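Local coordinates for microcin B17-processing protein McbD (Escherichia coli str. K-12 substr. MG1655, PDB 6GRH) that is needed to convert the inactive microcin B17 precursor peptide McbA into the active antibiotic, and belongs to the YcaO cyclodehydratase family, at residues I191-L202 with K252-W263; P222-Y230 with Y241-L251. The protein carries 1 engineered substitution. One frame throughout, in Å; residues are numbered along the deposited sequence. Where two conformers were deposited one is given.

Interaction 1: I191-L202 with K252-W263; sequences IVTGINHIDEIL and KKALCKSVVELW
The imidazole of His-197 meets Val-260 at its edge, CG2 of the valine standing near the ring plane 4.0 Å from CD2, while one face is covered by CG1 of the neighbouring Ile-198, displaced toward the rim. The indole of Trp-263 is approached obliquely by Ile-201, whose CD1 lies 4.1 Å from CG of the tryptophan. Both rings border a helix-helix packing contact: the start of helix 196-208 lies across helix 251-275, with segment axes 9.7 Å apart and crossing at 53°. Between them runs an apolar seam. With CG1 beside its own backbone N (chi1 -57°), Ile-198 sends that branch over Cys-256 and CG2 toward Val-259. CD1 of Ile-198 lies 3.4 Å from CG2 of Val-260, closer than usual for two methyl groups. One turn on, Ile-201 and Val-259 run alongside in reverse directions, CG2 against CG1 at 3.6 Å, and Leu-202 lies roughly perpendicular to the valine, its CD2 on CG2. Ile-191 and Leu-255 extend the seam toward Ile-213 of strand 210-215, and at the outer side Glu-200 forms a salt bridge with Arg-63 of the McbC chain. Ahead of the helix, Ile-195 occupies the N-cap position and presses CD1 onto SG of Cys-256 at 3.6 Å. The bent chain of Lys-252 brings NZ to 2.6 Å from O of Thr-193. OG1 of that threonine both accepts from N of Ile-195, making an ST turn, and donates to Asp-199 inside the helix. OD1 of Asp-199 thereby receives two hydrogen bonds, one from N of Thr-193 on its syn lone pair and one from OG1 of Thr-193, 50° out of the carboxylate plane.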
loop_
_atom_site.group_PDB
_atom_site.type_symbol
_atom_site.label_atom_id
_atom_site.label_comp_id
_atom_site.label_asym_id
_atom_site.label_seq_id
_atom_site.Cartn_x
_atom_site.Cartn_y
_atom_site.Cartn_z
ATOM N N ILE E 191 26.486 -23.845 -33.358
ATOM C CA ILE E 191 25.427 -24.678 -32.777
ATOM C C ILE E 191 24.271 -23.832 -32.273
ATOM O O ILE E 191 24.499 -22.783 -31.672
ATOM C CB ILE E 191 25.970 -25.556 -31.608
ATOM C CG1 ILE E 191 24.964 -26.631 -31.186
ATOM C CG2 ILE E 191 26.374 -24.726 -30.376
ATOM C CD1 ILE E 191 24.822 -27.759 -32.190
ATOM N N VAL E 192 23.042 -24.287 -32.533
ATOM C CA VAL E 192 21.827 -23.669 -31.971
ATOM C C VAL E 192 21.217 -24.668 -30.987
ATOM O O VAL E 192 20.975 -25.819 -31.364
ATOM C CB VAL E 192 20.801 -23.297 -33.074
ATOM C CG1 VAL E 192 19.480 -22.828 -32.458
ATOM C CG2 VAL E 192 21.377 -22.221 -33.983
ATOM N N THR E 193 20.989 -24.231 -29.738
ATOM C CA THR E 193 20.452 -25.110 -28.694
ATOM C C THR E 193 18.926 -25.079 -28.543
ATOM O O THR E 193 18.367 -25.988 -27.942
ATOM C CB THR E 193 21.078 -24.825 -27.309
ATOM O OG1 THR E 193 20.575 -23.586 -26.762
ATOM C CG2 THR E 193 22.619 -24.814 -27.381
ATOM N N GLY E 194 18.255 -24.030 -29.027
ATOM C CA GLY E 194 16.833 -23.822 -28.723
ATOM C C GLY E 194 16.533 -23.230 -27.353
ATOM O O GLY E 194 15.402 -22.839 -27.088
ATOM N N ILE E 195 17.525 -23.123 -26.471
ATOM C CA ILE E 195 17.297 -22.560 -25.153
ATOM C C ILE E 195 17.672 -21.081 -25.240
ATOM O O ILE E 195 18.838 -20.757 -25.506
ATOM C CB ILE E 195 18.109 -23.298 -24.086
ATOM C CG1 ILE E 195 17.732 -24.796 -24.088
ATOM C CG2 ILE E 195 17.875 -22.646 -22.724
ATOM C CD1 ILE E 195 18.474 -25.639 -23.076
ATOM N N ASN E 196 16.689 -20.203 -25.026
ATOM C CA ASN E 196 16.827 -18.777 -25.336
ATOM C C ASN E 196 18.055 -18.115 -24.679
ATOM O O ASN E 196 18.790 -17.410 -25.364
ATOM C CB ASN E 196 15.544 -17.983 -24.983
ATOM C CG ASN E 196 14.497 -18.040 -26.090
ATOM O OD1 ASN E 196 14.593 -18.837 -27.020
ATOM N ND2 ASN E 196 13.508 -17.169 -26.007
ATOM N N HIS E 197 18.300 -18.374 -23.407
ATOM C CA HIS E 197 19.415 -17.694 -22.733
ATOM C C HIS E 197 20.788 -18.203 -23.172
ATOM O O HIS E 197 21.751 -17.441 -23.151
ATOM C CB HIS E 197 19.259 -17.613 -21.209
ATOM C CG HIS E 197 19.418 -18.912 -20.477
ATOM N ND1 HIS E 197 18.395 -19.833 -20.353
ATOM C CD2 HIS E 197 20.463 -19.419 -19.781
ATOM C CE1 HIS E 197 18.813 -20.855 -19.623
ATOM N NE2 HIS E 197 20.066 -20.631 -19.268
ATOM N N ILE E 198 20.850 -19.445 -23.660
ATOM C CA ILE E 198 22.108 -20.027 -24.122
ATOM C C ILE E 198 22.442 -19.448 -25.489
ATOM O O ILE E 198 23.567 -19.010 -25.735
ATOM C CB ILE E 198 22.022 -21.573 -24.172
ATOM C CG1 ILE E 198 21.647 -22.128 -22.793
ATOM C CG2 ILE E 198 23.320 -22.189 -24.688
ATOM C CD1 ILE E 198 22.566 -21.722 -21.658
ATOM N N ASP E 199 21.451 -19.420 -26.365
ATOM C CA ASP E 199 21.616 -18.860 -27.704
ATOM C C ASP E 199 21.915 -17.365 -27.694
ATOM O O ASP E 199 22.676 -16.889 -28.509
ATOM C CB ASP E 199 20.381 -19.175 -28.553
ATOM C CG ASP E 199 20.215 -20.683 -28.794
ATOM O OD1 ASP E 199 21.224 -21.424 -28.723
ATOM O OD2 ASP E 199 19.083 -21.143 -29.026
ATOM N N GLU E 200 21.322 -16.644 -26.753
ATOM C CA GLU E 200 21.618 -15.222 -26.545
ATOM C C GLU E 200 23.117 -15.003 -26.214
ATOM O O GLU E 200 23.768 -14.145 -26.813
ATOM C CB GLU E 200 20.741 -14.684 -25.416
ATOM C CG GLU E 200 20.694 -13.173 -25.298
ATOM C CD GLU E 200 19.564 -12.526 -26.078
ATOM O OE1 GLU E 200 18.892 -13.180 -26.921
ATOM O OE2 GLU E 200 19.368 -11.318 -25.846
ATOM N N ILE E 201 23.648 -15.790 -25.274
ATOM C CA ILE E 201 25.078 -15.741 -24.943
ATOM C C ILE E 201 25.924 -16.137 -26.156
ATOM O O ILE E 201 26.842 -15.416 -26.523
ATOM C CB ILE E 201 25.452 -16.637 -23.731
ATOM C CG1 ILE E 201 24.777 -16.141 -22.458
ATOM C CG2 ILE E 201 26.971 -16.697 -23.530
ATOM C CD1 ILE E 201 24.675 -17.214 -21.394
ATOM N N LEU E 202 25.613 -17.260 -26.798
ATOM C CA LEU E 202 26.430 -17.703 -27.929
ATOM C C LEU E 202 26.459 -16.654 -29.047
ATOM O O LEU E 202 27.531 -16.355 -29.579
ATOM C CB LEU E 202 25.979 -19.077 -28.468
ATOM C CG LEU E 202 26.240 -20.246 -27.510
ATOM C CD1 LEU E 202 25.414 -21.454 -27.920
ATOM C CD2 LEU E 202 27.718 -20.605 -27.452
ATOM N N LYS E 252 23.786 -32.036 -24.268
ATOM C CA LYS E 252 23.120 -30.733 -24.316
ATOM C C LYS E 252 23.208 -29.977 -22.979
ATOM O O LYS E 252 23.537 -28.796 -22.967
ATOM C CB LYS E 252 21.664 -30.883 -24.736
ATOM C CG LYS E 252 20.894 -29.580 -24.719
ATOM C CD LYS E 252 19.415 -29.834 -24.958
ATOM C CE LYS E 252 19.067 -29.663 -26.408
ATOM N NZ LYS E 252 18.945 -28.214 -26.726
ATOM N N LYS E 253 22.898 -30.670 -21.880
ATOM C CA LYS E 253 22.955 -30.106 -20.557
ATOM C C LYS E 253 24.362 -29.627 -20.252
ATOM O O LYS E 253 24.532 -28.528 -19.761
ATOM C CB LYS E 253 22.498 -31.122 -19.504
ATOM C CG LYS E 253 22.610 -30.598 -18.086
ATOM C CD LYS E 253 21.649 -31.237 -17.090
ATOM C CE LYS E 253 21.907 -30.646 -15.696
ATOM N NZ LYS E 253 20.909 -31.085 -14.671
ATOM N N ALA E 254 25.373 -30.447 -20.559
ATOM C CA ALA E 254 26.762 -30.053 -20.289
ATOM C C ALA E 254 27.125 -28.801 -21.086
ATOM O O ALA E 254 27.723 -27.869 -20.544
ATOM C CB ALA E 254 27.725 -31.194 -20.598
ATOM N N LEU E 255 26.724 -28.755 -22.352
ATOM C CA LEU E 255 27.022 -27.594 -23.198
ATOM C C LEU E 255 26.340 -26.343 -22.654
ATOM O O LEU E 255 26.969 -25.289 -22.566
ATOM C CB LEU E 255 26.620 -27.820 -24.661
ATOM C CG LEU E 255 26.708 -26.625 -25.629
ATOM C CD1 LEU E 255 28.025 -25.880 -25.476
ATOM C CD2 LEU E 255 26.558 -27.089 -27.071
ATOM N N CYS E 256 25.062 -26.462 -22.284
ATOM C CA CYS E 256 24.327 -25.314 -21.753
ATOM C C CYS E 256 24.945 -24.785 -20.471
ATOM O O CYS E 256 25.228 -23.593 -20.393
ATOM C CB CYS E 256 22.821 -25.614 -21.606
ATOM S SG CYS E 256 22.050 -25.921 -23.222
ATOM N N LYS E 257 25.222 -25.665 -19.506
ATOM C CA LYS E 257 25.903 -25.246 -18.286
ATOM C C LYS E 257 27.279 -24.613 -18.591
ATOM O O LYS E 257 27.625 -23.582 -18.041
ATOM C CB LYS E 257 26.046 -26.407 -17.282
ATOM C CG LYS E 257 24.713 -26.958 -16.742
ATOM C CD LYS E 257 24.804 -27.364 -15.253
ATOM N N SER E 258 28.040 -25.216 -19.494
ATOM C CA SER E 258 29.366 -24.684 -19.865
ATOM C C SER E 258 29.314 -23.238 -20.399
ATOM O O SER E 258 30.125 -22.387 -20.017
ATOM C CB SER E 258 30.030 -25.591 -20.892
ATOM O OG SER E 258 31.315 -25.119 -21.198
ATOM N N VAL E 259 28.345 -22.979 -21.267
ATOM C CA VAL E 259 28.146 -21.644 -21.823
ATOM C C VAL E 259 27.848 -20.618 -20.708
ATOM O O VAL E 259 28.404 -19.513 -20.708
ATOM C CB VAL E 259 27.049 -21.665 -22.904
ATOM C CG1 VAL E 259 26.593 -20.271 -23.325
ATOM C CG2 VAL E 259 27.560 -22.424 -24.103
ATOM N N VAL E 260 27.007 -21.007 -19.752
ATOM C CA VAL E 260 26.627 -20.103 -18.655
ATOM C C VAL E 260 27.807 -19.908 -17.694
ATOM O O VAL E 260 27.999 -18.806 -17.159
ATOM C CB VAL E 260 25.366 -20.587 -17.906
ATOM C CG1 VAL E 260 25.064 -19.682 -16.726
ATOM C CG2 VAL E 260 24.176 -20.597 -18.837
ATOM N N GLU E 261 28.590 -20.959 -17.465
ATOM C CA GLU E 261 29.837 -20.827 -16.694
ATOM C C GLU E 261 30.792 -19.835 -17.365
ATOM O O GLU E 261 31.364 -18.990 -16.690
ATOM C CB GLU E 261 30.532 -22.178 -16.521
ATOM C CG GLU E 261 29.796 -23.149 -15.601
ATOM C CD GLU E 261 30.072 -22.927 -14.121
ATOM O OE1 GLU E 261 31.160 -22.407 -13.758
ATOM O OE2 GLU E 261 29.202 -23.299 -13.307
ATOM N N LEU E 262 30.938 -19.917 -18.681
ATOM C CA LEU E 262 31.736 -18.930 -19.402
ATOM C C LEU E 262 31.206 -17.498 -19.203
ATOM O O LEU E 262 31.949 -16.610 -18.827
ATOM C CB LEU E 262 31.841 -19.286 -20.886
ATOM C CG LEU E 262 32.854 -18.486 -21.717
ATOM C CD1 LEU E 262 33.333 -19.272 -22.945
ATOM C CD2 LEU E 262 32.301 -17.120 -22.137
ATOM N N TRP E 263 29.920 -17.288 -19.456
ATOM C CA TRP E 263 29.314 -15.976 -19.266
ATOM C C TRP E 263 29.542 -15.429 -17.847
ATOM O O TRP E 263 29.893 -14.261 -17.662
ATOM C CB TRP E 263 27.821 -16.037 -19.557
ATOM C CG TRP E 263 27.182 -14.715 -19.388
ATOM C CD1 TRP E 263 27.195 -13.689 -20.263
ATOM C CD2 TRP E 263 26.482 -14.266 -18.239
ATOM N NE1 TRP E 263 26.525 -12.608 -19.729
ATOM C CE2 TRP E 263 26.074 -12.943 -18.488
ATOM C CE3 TRP E 263 26.164 -14.859 -17.015
ATOM C CZ2 TRP E 263 25.338 -12.192 -17.567
ATOM C CZ3 TRP E 263 25.432 -14.115 -16.079
ATOM C CH2 TRP E 263 25.026 -12.792 -16.365
#

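Interaction 2: P222-Y230 with Y241-L251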
loop_
_atom_site.group_PDB
_atom_site.type_symbol
_atom_site.label_atom_id
_atom_site.label_comp_id
_atom_site.label_asym_id
_atom_site.label_seq_id
_atom_site.Cartn_x
_atom_site.Cartn_y
_atom_site.Cartn_z
ATOM N N PRO E 222 31.760 -42.278 -19.272
ATOM C CA PRO E 222 30.407 -41.820 -19.619
ATOM C C PRO E 222 30.209 -40.336 -19.406
ATOM O O PRO E 222 31.066 -39.651 -18.818
ATOM C CB PRO E 222 29.520 -42.599 -18.648
ATOM C CG PRO E 222 30.383 -42.766 -17.443
ATOM C CD PRO E 222 31.757 -43.032 -18.001
ATOM N N GLY E 223 29.064 -39.839 -19.849
ATOM C CA GLY E 223 28.767 -38.419 -19.732
ATOM C C GLY E 223 29.647 -37.578 -20.630
ATOM O O GLY E 223 30.345 -38.099 -21.509
ATOM N N HIS E 224 29.627 -36.274 -20.389
ATOM C CA HIS E 224 30.244 -35.306 -21.283
ATOM C C HIS E 224 30.770 -34.124 -20.489
ATOM O O HIS E 224 29.999 -33.461 -19.781
ATOM C CB HIS E 224 29.229 -34.844 -22.333
ATOM C CG HIS E 224 28.722 -35.958 -23.198
ATOM N ND1 HIS E 224 29.386 -36.386 -24.327
ATOM C CD2 HIS E 224 27.646 -36.768 -23.067
ATOM C CE1 HIS E 224 28.733 -37.398 -24.868
ATOM N NE2 HIS E 224 27.674 -37.656 -24.122
ATOM N N ALA E 225 32.078 -33.886 -20.575
ATOM C CA ALA E 225 32.697 -32.667 -20.045
ATOM C C ALA E 225 32.883 -31.744 -21.221
ATOM O O ALA E 225 33.631 -32.054 -22.137
ATOM C CB ALA E 225 34.030 -32.972 -19.407
ATOM N N VAL E 226 32.177 -30.630 -21.227
ATOM C CA VAL E 226 32.227 -29.725 -22.362
ATOM C C VAL E 226 32.969 -28.458 -21.985
ATOM O O VAL E 226 32.597 -27.807 -21.019
ATOM C CB VAL E 226 30.813 -29.418 -22.884
ATOM C CG1 VAL E 226 30.861 -28.375 -23.989
ATOM C CG2 VAL E 226 30.180 -30.706 -23.420
ATOM N N LEU E 227 34.006 -28.127 -22.759
ATOM C CA LEU E 227 34.833 -26.954 -22.530
ATOM C C LEU E 227 34.467 -25.955 -23.599
ATOM O O LEU E 227 34.546 -26.272 -24.783
ATOM C CB LEU E 227 36.322 -27.306 -22.670
ATOM C CG LEU E 227 37.332 -26.179 -22.417
ATOM C CD1 LEU E 227 37.303 -25.703 -20.989
ATOM C CD2 LEU E 227 38.728 -26.649 -22.812
ATOM N N THR E 228 34.041 -24.768 -23.180
ATOM C CA THR E 228 33.761 -23.667 -24.095
ATOM C C THR E 228 34.916 -22.681 -23.957
ATOM O O THR E 228 35.371 -22.400 -22.839
ATOM C CB THR E 228 32.421 -22.965 -23.776
ATOM O OG1 THR E 228 32.216 -22.939 -22.358
ATOM C CG2 THR E 228 31.244 -23.675 -24.438
ATOM N N LEU E 229 35.380 -22.166 -25.090
ATOM C CA LEU E 229 36.516 -21.252 -25.147
ATOM C C LEU E 229 36.121 -20.046 -25.962
ATOM O O LEU E 229 35.442 -20.178 -26.981
ATOM C CB LEU E 229 37.707 -21.947 -25.804
ATOM C CG LEU E 229 38.341 -23.092 -25.025
ATOM C CD1 LEU E 229 39.458 -23.711 -25.856
ATOM C CD2 LEU E 229 38.871 -22.629 -23.674
ATOM N N TYR E 230 36.551 -18.879 -25.506
ATOM C CA TYR E 230 36.268 -17.613 -26.157
ATOM C C TYR E 230 37.550 -16.817 -26.233
ATOM O O TYR E 230 38.340 -16.812 -25.278
ATOM C CB TYR E 230 35.260 -16.789 -25.345
ATOM C CG TYR E 230 35.118 -15.357 -25.827
ATOM C CD1 TYR E 230 34.351 -15.057 -26.950
ATOM C CD2 TYR E 230 35.759 -14.309 -25.172
ATOM C CE1 TYR E 230 34.220 -13.760 -27.405
ATOM C CE2 TYR E 230 35.628 -13.008 -25.619
ATOM C CZ TYR E 230 34.854 -12.744 -26.741
ATOM O OH TYR E 230 34.698 -11.461 -27.195
ATOM N N TYR E 241 39.733 -13.152 -23.418
ATOM C CA TYR E 241 39.698 -14.600 -23.285
ATOM C C TYR E 241 38.766 -14.980 -22.151
ATOM O O TYR E 241 38.764 -14.327 -21.106
ATOM C CB TYR E 241 41.112 -15.165 -23.014
ATOM C CG TYR E 241 41.160 -16.591 -22.486
ATOM C CD1 TYR E 241 40.951 -17.674 -23.331
ATOM C CD2 TYR E 241 41.414 -16.851 -21.145
ATOM C CE1 TYR E 241 40.988 -18.980 -22.859
ATOM C CE2 TYR E 241 41.446 -18.148 -20.656
ATOM C CZ TYR E 241 41.227 -19.221 -21.518
ATOM O OH TYR E 241 41.257 -20.534 -21.034
ATOM N N SER E 242 37.991 -16.047 -22.342
ATOM C CA SER E 242 37.258 -16.641 -21.226
ATOM C C SER E 242 36.979 -18.099 -21.507
ATOM O O SER E 242 37.198 -18.586 -22.618
ATOM C CB SER E 242 35.957 -15.870 -20.952
ATOM O OG SER E 242 35.434 -16.252 -19.702
ATOM N N THR E 243 36.512 -18.805 -20.492
ATOM C CA THR E 243 36.277 -20.230 -20.630
ATOM C C THR E 243 35.181 -20.672 -19.700
ATOM O O THR E 243 34.905 -20.016 -18.709
ATOM C CB THR E 243 37.575 -21.060 -20.397
ATOM O OG1 THR E 243 37.302 -22.464 -20.542
ATOM C CG2 THR E 243 38.156 -20.831 -19.033
ATOM N N GLY E 244 34.535 -21.765 -20.064
ATOM C CA GLY E 244 33.540 -22.410 -19.232
ATOM C C GLY E 244 33.668 -23.908 -19.372
ATOM O O GLY E 244 34.103 -24.417 -20.412
ATOM N N LEU E 245 33.291 -24.612 -18.321
ATOM C CA LEU E 245 33.408 -26.048 -18.278
ATOM C C LEU E 245 32.268 -26.629 -17.463
ATOM O O LEU E 245 31.942 -26.121 -16.385
ATOM C CB LEU E 245 34.731 -26.434 -17.636
ATOM C CG LEU E 245 35.017 -27.926 -17.425
ATOM C CD1 LEU E 245 35.105 -28.673 -18.750
ATOM C CD2 LEU E 245 36.317 -28.052 -16.663
ATOM N N SER E 246 31.699 -27.724 -17.949
ATOM C CA SER E 246 30.718 -28.443 -17.185
ATOM C C SER E 246 30.623 -29.882 -17.621
ATOM O O SER E 246 30.819 -30.184 -18.792
ATOM C CB SER E 246 29.370 -27.742 -17.316
ATOM O OG SER E 246 28.413 -28.381 -16.509
ATOM N N TYR E 247 30.324 -30.756 -16.666
ATOM C CA TYR E 247 30.125 -32.166 -16.922
ATOM C C TYR E 247 28.697 -32.531 -16.560
ATOM O O TYR E 247 28.222 -32.184 -15.481
ATOM C CB TYR E 247 31.096 -33.001 -16.090
ATOM C CG TYR E 247 30.893 -34.490 -16.205
ATOM C CD1 TYR E 247 30.076 -35.178 -15.302
ATOM C CD2 TYR E 247 31.510 -35.216 -17.216
ATOM C CE1 TYR E 247 29.900 -36.545 -15.386
ATOM C CE2 TYR E 247 31.335 -36.596 -17.316
ATOM C CZ TYR E 247 30.530 -37.256 -16.401
ATOM O OH TYR E 247 30.372 -38.620 -16.484
ATOM N N ALA E 248 28.041 -33.252 -17.453
ATOM C CA ALA E 248 26.716 -33.807 -17.191
ATOM C C ALA E 248 26.553 -35.100 -18.000
ATOM O O ALA E 248 27.390 -35.411 -18.861
ATOM C CB ALA E 248 25.645 -32.786 -17.543
ATOM N N ASN E 249 25.497 -35.867 -17.706
ATOM C CA ASN E 249 25.167 -37.074 -18.484
ATOM C C ASN E 249 24.740 -36.737 -19.902
ATOM O O ASN E 249 25.092 -37.428 -20.848
ATOM C CB ASN E 249 24.039 -37.875 -17.822
ATOM C CG ASN E 249 24.498 -38.632 -16.604
ATOM O OD1 ASN E 249 25.666 -39.038 -16.510
ATOM N ND2 ASN E 249 23.578 -38.845 -15.656
ATOM N N SER E 250 23.939 -35.695 -20.012
ATOM C CA SER E 250 23.447 -35.161 -21.273
ATOM C C SER E 250 24.476 -34.215 -21.888
ATOM O O SER E 250 24.928 -33.286 -21.231
ATOM C CB SER E 250 22.122 -34.399 -21.026
ATOM O OG SER E 250 21.779 -33.524 -22.094
ATOM N N LEU E 251 24.796 -34.420 -23.151
ATOM C CA LEU E 251 25.669 -33.524 -23.903
ATOM C C LEU E 251 25.083 -32.124 -23.968
ATOM O O LEU E 251 25.791 -31.131 -23.714
ATOM C CB LEU E 251 25.912 -34.061 -25.304
ATOM C CG LEU E 251 26.695 -33.189 -26.289
ATOM C CD1 LEU E 251 28.027 -32.729 -25.709
ATOM C CD2 LEU E 251 26.888 -33.957 -27.592
#
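His-224 and Ala-248 exchange the first pair of backbone hydrogen bonds between antiparallel strands, followed by Val-226 with Ser-246, Thr-228 with Gly-244 and Tyr-230 with Ser-242. Side-chain hydroxyls add two further bonds. OG1 of Thr-243, anti to its own N (chi1 180°), donates to O of Thr-228 at 3.0 Å, opposite N of Gly-244 across the carbonyl plane, so two donors grip this oxygen. OH of Tyr-247 donates to O of Pro-222 at 2.6 Å, well above the carbonyl plane. Around the His-224 imidazole, CB of Leu-251 sits over one face in a CH-pi contact, 4.0 Å from the centroid, while O of Asn-249 lies in the ring plane at its edge. Both ring nitrogens are bound outside the hairpin, ND1 to Asp-215 and NE2 to Ser-323, which fixes the ring's rotation. Among the apolar contacts, CD1 of Leu-251 meets CG2 of Val-226 at 3.7 Å; on the other face, Leu-227 and Leu-229 pack on Thr-243. The arrangement is a beta hairpin at the margin of a mixed sheet, with helix 251-275 on the His-224 and Val-226 face and helix 157-180 on the Leu-227 face.

Overall arrangement
Helix 251-275 joins the two contacts: strand 241-248 of interaction 2 is followed, after Asn-249 and the N-cap Ser-250, by this helix, whose next turns supply segment 252-263 of interaction 1. Their centres are about 10 Å apart, and the hairpin is nested within the loop that interaction 1 closes. On the sheet side, OG of Ser-258 lies 3.0 Å from O of Val-226 in a probable hydrogen bond, and Lys-257 CB packs 3.2 Å from OG of Ser-246. Leu-255 and Val-259 serve both contacts, since they also touch Thr-228. Both helices of interaction 1 thus lie on one face of the mixed sheet, Leu-202 and Leu-255 touching strand 210-215, while helix 157-180 packs on the other.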